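Local coordinates for periplasmic protein TorT (Vibrio parahaemolyticus, PDB 3O1I), which probably works with the sensor kinase TorS in detecting trimethylamine N-oxide in the periplasm, as a member of the solute-binding protein family, at residues D[65-70]-D[83-88]; D[140-145]-D[171-176]; D[204-209]-D[227-232]. All blocks are in the same frame, centred on the assembly; numbering follows the deposited sequence.

Interaction 1. Residues D[65-70]-D[83-88]; sequences NAIILG and SWVGNT
Ile67 and Val85 meet tip to tip in the buried part of this contact. Ile67 CD1 lies 3.3 Å from Val85 CG1 and 3.7 Å from Val85 CG2, so the end of the isoleucine faces both valine methyls. Ile67 CG1 sits between the backbone N and the carbonyl carbon (chi1 62°), from where the chain runs on to CD1, at the valine. Thr88 comes in across the isoleucine at about a right angle. Its CG2 is 4.0 Å from Ile67 CG2. Thr88 turns this methyl to the strand because CG2 is anti to its own backbone N. The hydroxyl is used elsewhere: Thr88 OG1 donates to Val85 O over 2.9 Å, from above the carbonyl plane. That bond spans the type II' turn of Val85 to Thr88, in which Gly86, the first residue past the helix, has positive phi. The other side is looser. Asn65 is exposed and its side chain points away; its backbone O borders Thr88 CG2. Further in, Cys9 and Val90 pack on Ile67, and Thr60 of helix 49-62 packs on Val85. Strand 66-69 bonds through its backbone to both neighbouring strands of the parallel sheet. The contact is therefore apolar packing of a short helix and its turn on a strand, within a beta-alpha-beta crossover that runs on to strand 90-92, as in the Rossmann-like domains of periplasmic binding proteins.

Interaction 2. Residues D[140-145]-D[171-176]; sequences ALLLGP and DSFWAD
Leu141 O is held by two donors of the 171-176 segment. Phe173 N reaches it at 2.9 Å, nearly along the C=O axis. Ser172 OG donates to the same oxygen over 3.2 Å, from above the carbonyl plane. The serine can do this because OG is anti to its backbone N (chi1 -173°), which lays it beside its own carbonyl carbon. Leu141 N, on the same edge of its strand, donates to Asp171 O in a nearly straight bond of 3.1 Å. These bonds join parallel strands 137-142 and 167-172, the first and last parts of a beta-alpha-beta unit whose connection is helix 152-163. Strand 167-172 is outermost in the sheet within this chain. Strand 197-200 bonds to Ala140 and Leu142 on the other side of strand 137-142. Beyond the strands the two segments stay together. Ala175 N donates to Gly144 O from well above that carbonyl's plane. The backbone angles of Gly144 themselves call for glycine. The same oxygen lies in the plane of the Trp174 ring, at its edge, near CE3. Ser172 OG stands 3.4 Å above one face of the indole, offset toward the rim. Leu143 runs alongside the tryptophan, pointing the same way, with its CB 3.8 Å from Trp174 CZ3. Leu142 lies side by side with Phe173. Its CD2 approaches Phe173 CB at 3.5 Å and also sits at the edge of the phenyl ring, near its plane. Helix 179-192 packs against Phe173 through Leu185 and Arg188, and against Leu142 through Val186. Trp174 and Leu143 instead touch Thr155 of helix 152-163.

Interaction 3. Residues D[204-209]-D[227-232]; sequences AIEAAI and YLSHGV
The carboxylate of Glu206 is the flat group that meets the other segment. Ser229 OG lies above its plane, roughly over CD, at 3.9 Å from that carbon. Gly231 is placed differently: its CA lies out beyond OE2, 3.4 Å from that oxygen and not far from the level of the plane. Glu206 gets there with CG anti to its carbonyl carbon and CD extended beyond (chi2 173°). Gly231 has no side chain, which lets the carboxylate come up close to its backbone. Neither neighbour is bonded to the acid. Ser229 OG has another role, as the N-cap of helix 230-236. It accepts from Val232 N at 3.3 Å, with an angle of 168° at the hydrogen. The serine oxygen is placed for this between its backbone N and carbonyl carbon (chi1 62°). A negative carboxylate beside the start of a helix would probably be favoured by the helix dipole. Beside the polar part the contact is apolar. Ile205 and Val232 cross obliquely, with Ile205 CG2 3.8 Å from Val232 CG2. Glu206 CG borders the same valine methyl at 4.2 Å. Ile209 CD1 is a looser neighbour, 4.4 Å from Gly231 O. Leu223 of strand 222-225 packs on Ile205 and Ile209, and Ser225 on Val232. His230 N bonds to Ser18 OG, and His230 also packs on an apolar side chain of the chain of another protein. The arrangement is that of successive helices of an alpha/beta domain, with strand 222-225 between them in the chain and the second helix capped at its start, after the short loop that follows that strand, as in the Rossmann-like domains of periplasmic binding proteins.

Interactions 2 and 3 both belong to the domain of the four-stranded sheet, with centres about 14 Å apart. They touch where Leu142 O packs on Ala204 CB. Interaction 1 belongs to the other sheet. Its centre is about 35 Å from that of interaction 2 and about 34 Å from that of interaction 3, on the opposite side of the chain's centre. Interactions 1 and 3 are buried, and both set a helix against another element without hydrogen bonds between their segments. Interaction 2 is partly exposed and joins adjacent strands by backbone bonds. Interactions 1 and 2 each lie within a beta-alpha-beta unit, whereas interaction 3 pairs two helices and adds a carboxylate.

Interaction 1. Residues D[65-70]-D[83-88]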
loop_
_atom_site.group_PDB
_atom_site.type_symbol
_atom_site.label_atom_id
_atom_site.label_comp_id
_atom_site.label_asym_id
_atom_site.label_seq_id
_atom_site.Cartn_x
_atom_site.Cartn_y
_atom_site.Cartn_z
ATOM N N ASN D 65 -0.945 25.272 -30.749
ATOM C CA ASN D 65 -0.609 26.602 -31.246
ATOM C C ASN D 65 -0.109 27.478 -30.095
ATOM O O ASN D 65 0.976 28.063 -30.158
ATOM C CB ASN D 65 -1.847 27.228 -31.888
ATOM C CG ASN D 65 -2.486 26.318 -32.921
ATOM O OD1 ASN D 65 -1.825 25.869 -33.858
ATOM N ND2 ASN D 65 -3.777 26.042 -32.757
ATOM N N ALA D 66 -0.920 27.558 -29.048
ATOM C CA ALA D 66 -0.585 28.320 -27.855
ATOM C C ALA D 66 -0.924 27.425 -26.668
ATOM O O ALA D 66 -1.926 26.698 -26.689
ATOM C CB ALA D 66 -1.401 29.604 -27.807
ATOM N N ILE D 67 -0.087 27.463 -25.639
ATOM C CA ILE D 67 -0.338 26.643 -24.463
ATOM C C ILE D 67 -0.394 27.454 -23.170
ATOM O O ILE D 67 0.462 28.311 -22.910
ATOM C CB ILE D 67 0.731 25.543 -24.306
ATOM C CG1 ILE D 67 2.110 26.175 -24.106
ATOM C CG2 ILE D 67 0.724 24.640 -25.525
ATOM C CD1 ILE D 67 3.221 25.162 -23.921
ATOM N N ILE D 68 -1.424 27.169 -22.371
ATOM C CA ILE D 68 -1.640 27.824 -21.084
ATOM C C ILE D 68 -1.023 26.939 -20.009
ATOM O O ILE D 68 -1.531 25.862 -19.696
ATOM C CB ILE D 68 -3.135 27.992 -20.791
ATOM C CG1 ILE D 68 -3.889 28.295 -22.085
ATOM C CG2 ILE D 68 -3.341 29.144 -19.845
ATOM C CD1 ILE D 68 -5.381 28.307 -21.923
ATOM N N LEU D 69 0.079 27.421 -19.453
ATOM C CA LEU D 69 0.828 26.702 -18.440
ATOM C C LEU D 69 0.634 27.163 -16.977
ATOM O O LEU D 69 0.731 28.356 -16.661
ATOM C CB LEU D 69 2.316 26.769 -18.827
ATOM C CG LEU D 69 3.431 26.597 -17.791
ATOM C CD1 LEU D 69 3.446 25.177 -17.266
ATOM C CD2 LEU D 69 4.767 26.932 -18.432
ATOM N N GLY D 70 0.351 26.200 -16.095
ATOM C CA GLY D 70 0.209 26.481 -14.673
ATOM C C GLY D 70 1.400 25.803 -14.019
ATOM O O GLY D 70 1.280 24.704 -13.489
ATOM N N SER D 83 12.830 25.767 -25.127
ATOM C CA SER D 83 13.519 24.485 -25.243
ATOM C C SER D 83 12.589 23.277 -25.059
ATOM O O SER D 83 13.008 22.136 -25.240
ATOM C CB SER D 83 14.662 24.443 -24.214
ATOM O OG SER D 83 15.292 23.178 -24.152
ATOM N N TRP D 84 11.336 23.526 -24.689
ATOM C CA TRP D 84 10.365 22.450 -24.506
ATOM C C TRP D 84 9.142 22.685 -25.390
ATOM O O TRP D 84 8.392 21.750 -25.679
ATOM C CB TRP D 84 9.900 22.340 -23.040
ATOM C CG TRP D 84 10.988 22.090 -22.041
ATOM C CD1 TRP D 84 11.747 23.031 -21.399
ATOM C CD2 TRP D 84 11.465 20.817 -21.587
ATOM N NE1 TRP D 84 12.665 22.423 -20.574
ATOM C CE2 TRP D 84 12.515 21.065 -20.670
ATOM C CE3 TRP D 84 11.108 19.488 -21.866
ATOM C CZ2 TRP D 84 13.214 20.032 -20.030
ATOM C CZ3 TRP D 84 11.805 18.460 -21.230
ATOM C CH2 TRP D 84 12.845 18.739 -20.323
ATOM N N VAL D 85 8.940 23.929 -25.826
ATOM C CA VAL D 85 7.779 24.236 -26.652
ATOM C C VAL D 85 8.102 24.916 -27.986
ATOM O O VAL D 85 7.325 24.820 -28.938
ATOM C CB VAL D 85 6.775 25.120 -25.881
ATOM C CG1 VAL D 85 5.369 24.844 -26.367
ATOM C CG2 VAL D 85 6.871 24.848 -24.399
ATOM N N GLY D 86 9.236 25.609 -28.052
ATOM C CA GLY D 86 9.609 26.278 -29.288
ATOM C C GLY D 86 8.992 27.655 -29.494
ATOM O O GLY D 86 9.021 28.494 -28.599
ATOM N N ASN D 87 8.434 27.892 -30.678
ATOM C CA ASN D 87 7.829 29.187 -30.984
ATOM C C ASN D 87 6.485 29.341 -30.325
ATOM O O ASN D 87 5.889 30.414 -30.383
ATOM C CB ASN D 87 7.628 29.373 -32.495
ATOM C CG ASN D 87 6.406 28.617 -33.040
ATOM O OD1 ASN D 87 6.318 27.388 -32.940
ATOM N ND2 ASN D 87 5.468 29.358 -33.631
ATOM N N THR D 88 6.001 28.270 -29.712
ATOM C CA THR D 88 4.701 28.316 -29.078
ATOM C C THR D 88 4.599 29.428 -28.041
ATOM O O THR D 88 5.490 29.603 -27.206
ATOM C CB THR D 88 4.367 26.981 -28.413
ATOM O OG1 THR D 88 4.660 25.914 -29.321
ATOM C CG2 THR D 88 2.889 26.930 -28.051
#

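Interaction 2. Residues D[140-145]-D[171-176]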
loop_
_atom_site.group_PDB
_atom_site.type_symbol
_atom_site.label_atom_id
_atom_site.label_comp_id
_atom_site.label_asym_id
_atom_site.label_seq_id
_atom_site.Cartn_x
_atom_site.Cartn_y
_atom_site.Cartn_z
ATOM N N ALA D 140 -4.196 32.778 15.632
ATOM C CA ALA D 140 -3.251 31.732 15.240
ATOM C C ALA D 140 -3.145 31.596 13.726
ATOM O O ALA D 140 -4.151 31.404 13.056
ATOM C CB ALA D 140 -3.676 30.400 15.844
ATOM N N LEU D 141 -1.922 31.665 13.200
ATOM C CA LEU D 141 -1.683 31.570 11.757
ATOM C C LEU D 141 -1.309 30.193 11.219
ATOM O O LEU D 141 -0.243 29.690 11.513
ATOM C CB LEU D 141 -0.590 32.566 11.339
ATOM C CG LEU D 141 -1.011 34.013 11.046
ATOM C CD1 LEU D 141 0.221 34.907 10.900
ATOM C CD2 LEU D 141 -1.842 34.031 9.775
ATOM N N LEU D 142 -2.187 29.597 10.420
ATOM C CA LEU D 142 -1.915 28.291 9.819
ATOM C C LEU D 142 -2.050 28.418 8.304
ATOM O O LEU D 142 -2.953 27.853 7.688
ATOM C CB LEU D 142 -2.888 27.231 10.341
ATOM C CG LEU D 142 -2.962 27.037 11.860
ATOM C CD1 LEU D 142 -3.858 25.846 12.147
ATOM C CD2 LEU D 142 -1.580 26.824 12.451
ATOM N N LEU D 143 -1.122 29.158 7.713
ATOM C CA LEU D 143 -1.112 29.429 6.285
ATOM C C LEU D 143 -0.775 28.252 5.386
ATOM O O LEU D 143 -1.559 27.899 4.507
ATOM C CB LEU D 143 -0.159 30.590 6.013
ATOM C CG LEU D 143 -0.556 31.826 6.829
ATOM C CD1 LEU D 143 0.450 32.954 6.610
ATOM C CD2 LEU D 143 -1.972 32.243 6.437
ATOM N N GLY D 144 0.388 27.646 5.593
ATOM C CA GLY D 144 0.767 26.515 4.768
ATOM C C GLY D 144 2.254 26.241 4.819
ATOM O O GLY D 144 2.894 26.513 5.837
ATOM N N PRO D 145 2.839 25.708 3.733
ATOM C CA PRO D 145 4.271 25.396 3.671
ATOM C C PRO D 145 5.230 26.582 3.885
ATOM O O PRO D 145 5.100 27.333 4.851
ATOM C CB PRO D 145 4.413 24.736 2.294
ATOM C CG PRO D 145 3.290 25.330 1.509
ATOM C CD PRO D 145 2.162 25.324 2.484
ATOM N N ASP D 171 1.186 32.893 17.458
ATOM C CA ASP D 171 2.259 32.229 16.745
ATOM C C ASP D 171 1.783 31.801 15.363
ATOM O O ASP D 171 0.656 32.093 14.956
ATOM C CB ASP D 171 2.763 31.009 17.527
ATOM C CG ASP D 171 4.285 30.849 17.447
ATOM O OD1 ASP D 171 4.801 29.801 17.894
ATOM O OD2 ASP D 171 4.969 31.776 16.947
ATOM N N SER D 172 2.657 31.107 14.647
ATOM C CA SER D 172 2.344 30.644 13.309
ATOM C C SER D 172 2.948 29.260 13.087
ATOM O O SER D 172 4.103 29.022 13.431
ATOM C CB SER D 172 2.899 31.631 12.284
ATOM O OG SER D 172 2.483 31.295 10.971
ATOM N N PHE D 173 2.163 28.352 12.517
ATOM C CA PHE D 173 2.636 27.004 12.254
ATOM C C PHE D 173 2.628 26.679 10.772
ATOM O O PHE D 173 1.606 26.777 10.101
ATOM C CB PHE D 173 1.793 25.979 13.021
ATOM C CG PHE D 173 1.778 26.207 14.501
ATOM C CD1 PHE D 173 0.772 26.964 15.090
ATOM C CD2 PHE D 173 2.824 25.755 15.294
ATOM C CE1 PHE D 173 0.808 27.267 16.445
ATOM C CE2 PHE D 173 2.867 26.055 16.651
ATOM C CZ PHE D 173 1.860 26.815 17.225
ATOM N N TRP D 174 3.787 26.278 10.272
ATOM C CA TRP D 174 3.935 25.938 8.873
ATOM C C TRP D 174 3.907 24.428 8.679
ATOM O O TRP D 174 4.298 23.672 9.559
ATOM C CB TRP D 174 5.244 26.518 8.350
ATOM C CG TRP D 174 5.436 27.947 8.736
ATOM C CD1 TRP D 174 6.156 28.427 9.798
ATOM C CD2 TRP D 174 4.857 29.086 8.094
ATOM N NE1 TRP D 174 6.057 29.797 9.856
ATOM C CE2 TRP D 174 5.265 30.229 8.824
ATOM C CE3 TRP D 174 4.032 29.254 6.974
ATOM C CZ2 TRP D 174 4.871 31.529 8.466
ATOM C CZ3 TRP D 174 3.642 30.546 6.619
ATOM C CH2 TRP D 174 4.063 31.666 7.365
ATOM N N ALA D 175 3.437 24.000 7.518
ATOM C CA ALA D 175 3.346 22.590 7.190
ATOM C C ALA D 175 2.687 22.490 5.838
ATOM O O ALA D 175 1.866 23.325 5.481
ATOM C CB ALA D 175 2.515 21.865 8.219
ATOM N N ASP D 176 3.030 21.459 5.083
ATOM C CA ASP D 176 2.444 21.293 3.766
ATOM C C ASP D 176 0.914 21.300 3.836
ATOM O O ASP D 176 0.324 21.072 4.892
ATOM C CB ASP D 176 2.965 19.998 3.145
ATOM C CG ASP D 176 4.490 19.911 3.179
ATOM O OD1 ASP D 176 5.166 20.862 2.723
ATOM O OD2 ASP D 176 5.020 18.887 3.660
#

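Interaction 3. Residues D[204-209]-D[227-232]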
loop_
_atom_site.group_PDB
_atom_site.type_symbol
_atom_site.label_atom_id
_atom_site.label_comp_id
_atom_site.label_asym_id
_atom_site.label_seq_id
_atom_site.Cartn_x
_atom_site.Cartn_y
_atom_site.Cartn_z
ATOM N N ALA D 204 -6.305 24.065 6.109
ATOM C CA ALA D 204 -6.319 24.230 7.549
ATOM C C ALA D 204 -7.755 24.436 8.049
ATOM O O ALA D 204 -8.278 23.616 8.813
ATOM C CB ALA D 204 -5.446 25.405 7.946
ATOM N N ILE D 205 -8.392 25.520 7.601
ATOM C CA ILE D 205 -9.752 25.830 8.017
ATOM C C ILE D 205 -10.690 24.640 7.875
ATOM O O ILE D 205 -11.412 24.331 8.815
ATOM C CB ILE D 205 -10.329 27.085 7.260
ATOM C CG1 ILE D 205 -10.013 28.360 8.051
ATOM C CG2 ILE D 205 -11.856 26.971 7.071
ATOM C CD1 ILE D 205 -8.545 28.730 8.108
ATOM N N GLU D 206 -10.693 23.952 6.739
ATOM C CA GLU D 206 -11.593 22.801 6.614
ATOM C C GLU D 206 -11.435 21.821 7.794
ATOM O O GLU D 206 -12.428 21.345 8.364
ATOM C CB GLU D 206 -11.340 22.060 5.307
ATOM C CG GLU D 206 -11.851 22.765 4.081
ATOM C CD GLU D 206 -11.423 22.065 2.811
ATOM O OE1 GLU D 206 -10.206 21.827 2.657
ATOM O OE2 GLU D 206 -12.288 21.751 1.968
ATOM N N ALA D 207 -10.177 21.533 8.140
ATOM C CA ALA D 207 -9.824 20.639 9.244
ATOM C C ALA D 207 -10.314 21.250 10.554
ATOM O O ALA D 207 -10.903 20.552 11.385
ATOM C CB ALA D 207 -8.299 20.433 9.297
ATOM N N ALA D 208 -10.062 22.549 10.741
ATOM C CA ALA D 208 -10.499 23.238 11.950
ATOM C C ALA D 208 -12.012 23.080 12.148
ATOM O O ALA D 208 -12.485 22.920 13.275
ATOM C CB ALA D 208 -10.123 24.705 11.880
ATOM N N ILE D 209 -12.769 23.113 11.057
ATOM C CA ILE D 209 -14.210 22.954 11.164
ATOM C C ILE D 209 -14.555 21.640 11.852
ATOM O O ILE D 209 -15.396 21.611 12.744
ATOM C CB ILE D 209 -14.899 22.988 9.788
ATOM C CG1 ILE D 209 -14.657 24.351 9.132
ATOM C CG2 ILE D 209 -16.399 22.708 9.942
ATOM C CD1 ILE D 209 -15.105 24.420 7.698
ATOM N N TYR D 227 -8.274 31.924 1.412
ATOM C CA TYR D 227 -8.792 31.706 0.054
ATOM C C TYR D 227 -10.017 30.805 0.148
ATOM O O TYR D 227 -10.337 30.324 1.230
ATOM C CB TYR D 227 -7.719 31.127 -0.897
ATOM C CG TYR D 227 -7.244 29.710 -0.634
ATOM C CD1 TYR D 227 -7.899 28.618 -1.211
ATOM C CD2 TYR D 227 -6.122 29.460 0.171
ATOM C CE1 TYR D 227 -7.452 27.314 -0.997
ATOM C CE2 TYR D 227 -5.667 28.160 0.394
ATOM C CZ TYR D 227 -6.340 27.089 -0.189
ATOM O OH TYR D 227 -5.964 25.783 0.084
ATOM N N LEU D 228 -10.711 30.578 -0.961
ATOM C CA LEU D 228 -11.928 29.774 -0.915
ATOM C C LEU D 228 -11.826 28.395 -1.535
ATOM O O LEU D 228 -10.987 28.151 -2.400
ATOM C CB LEU D 228 -13.077 30.528 -1.599
ATOM C CG LEU D 228 -14.418 29.786 -1.614
ATOM C CD1 LEU D 228 -15.079 29.894 -0.251
ATOM C CD2 LEU D 228 -15.312 30.358 -2.670
ATOM N N SER D 229 -12.708 27.504 -1.091
ATOM C CA SER D 229 -12.771 26.132 -1.582
ATOM C C SER D 229 -14.169 25.610 -1.297
ATOM O O SER D 229 -14.871 26.159 -0.466
ATOM C CB SER D 229 -11.725 25.258 -0.876
ATOM O OG SER D 229 -11.941 25.166 0.524
ATOM N N HIS D 230 -14.584 24.557 -1.981
ATOM C CA HIS D 230 -15.922 24.025 -1.765
ATOM C C HIS D 230 -16.195 23.691 -0.308
ATOM O O HIS D 230 -17.347 23.574 0.105
ATOM C CB HIS D 230 -16.150 22.772 -2.610
ATOM C CG HIS D 230 -16.030 23.003 -4.084
ATOM N ND1 HIS D 230 -17.024 22.652 -4.976
ATOM C CD2 HIS D 230 -15.027 23.529 -4.827
ATOM C CE1 HIS D 230 -16.637 22.953 -6.203
ATOM N NE2 HIS D 230 -15.430 23.484 -6.142
ATOM N N GLY D 231 -15.137 23.533 0.475
ATOM C CA GLY D 231 -15.323 23.199 1.874
ATOM C C GLY D 231 -15.474 24.446 2.703
ATOM O O GLY D 231 -16.377 24.541 3.537
ATOM N N VAL D 232 -14.575 25.400 2.475
ATOM C CA VAL D 232 -14.610 26.676 3.186
ATOM C C VAL D 232 -15.913 27.408 2.845
ATOM O O VAL D 232 -16.423 28.180 3.647
ATOM C CB VAL D 232 -13.394 27.555 2.826
ATOM C CG1 VAL D 232 -13.529 28.933 3.451
ATOM C CG2 VAL D 232 -12.121 26.883 3.322
#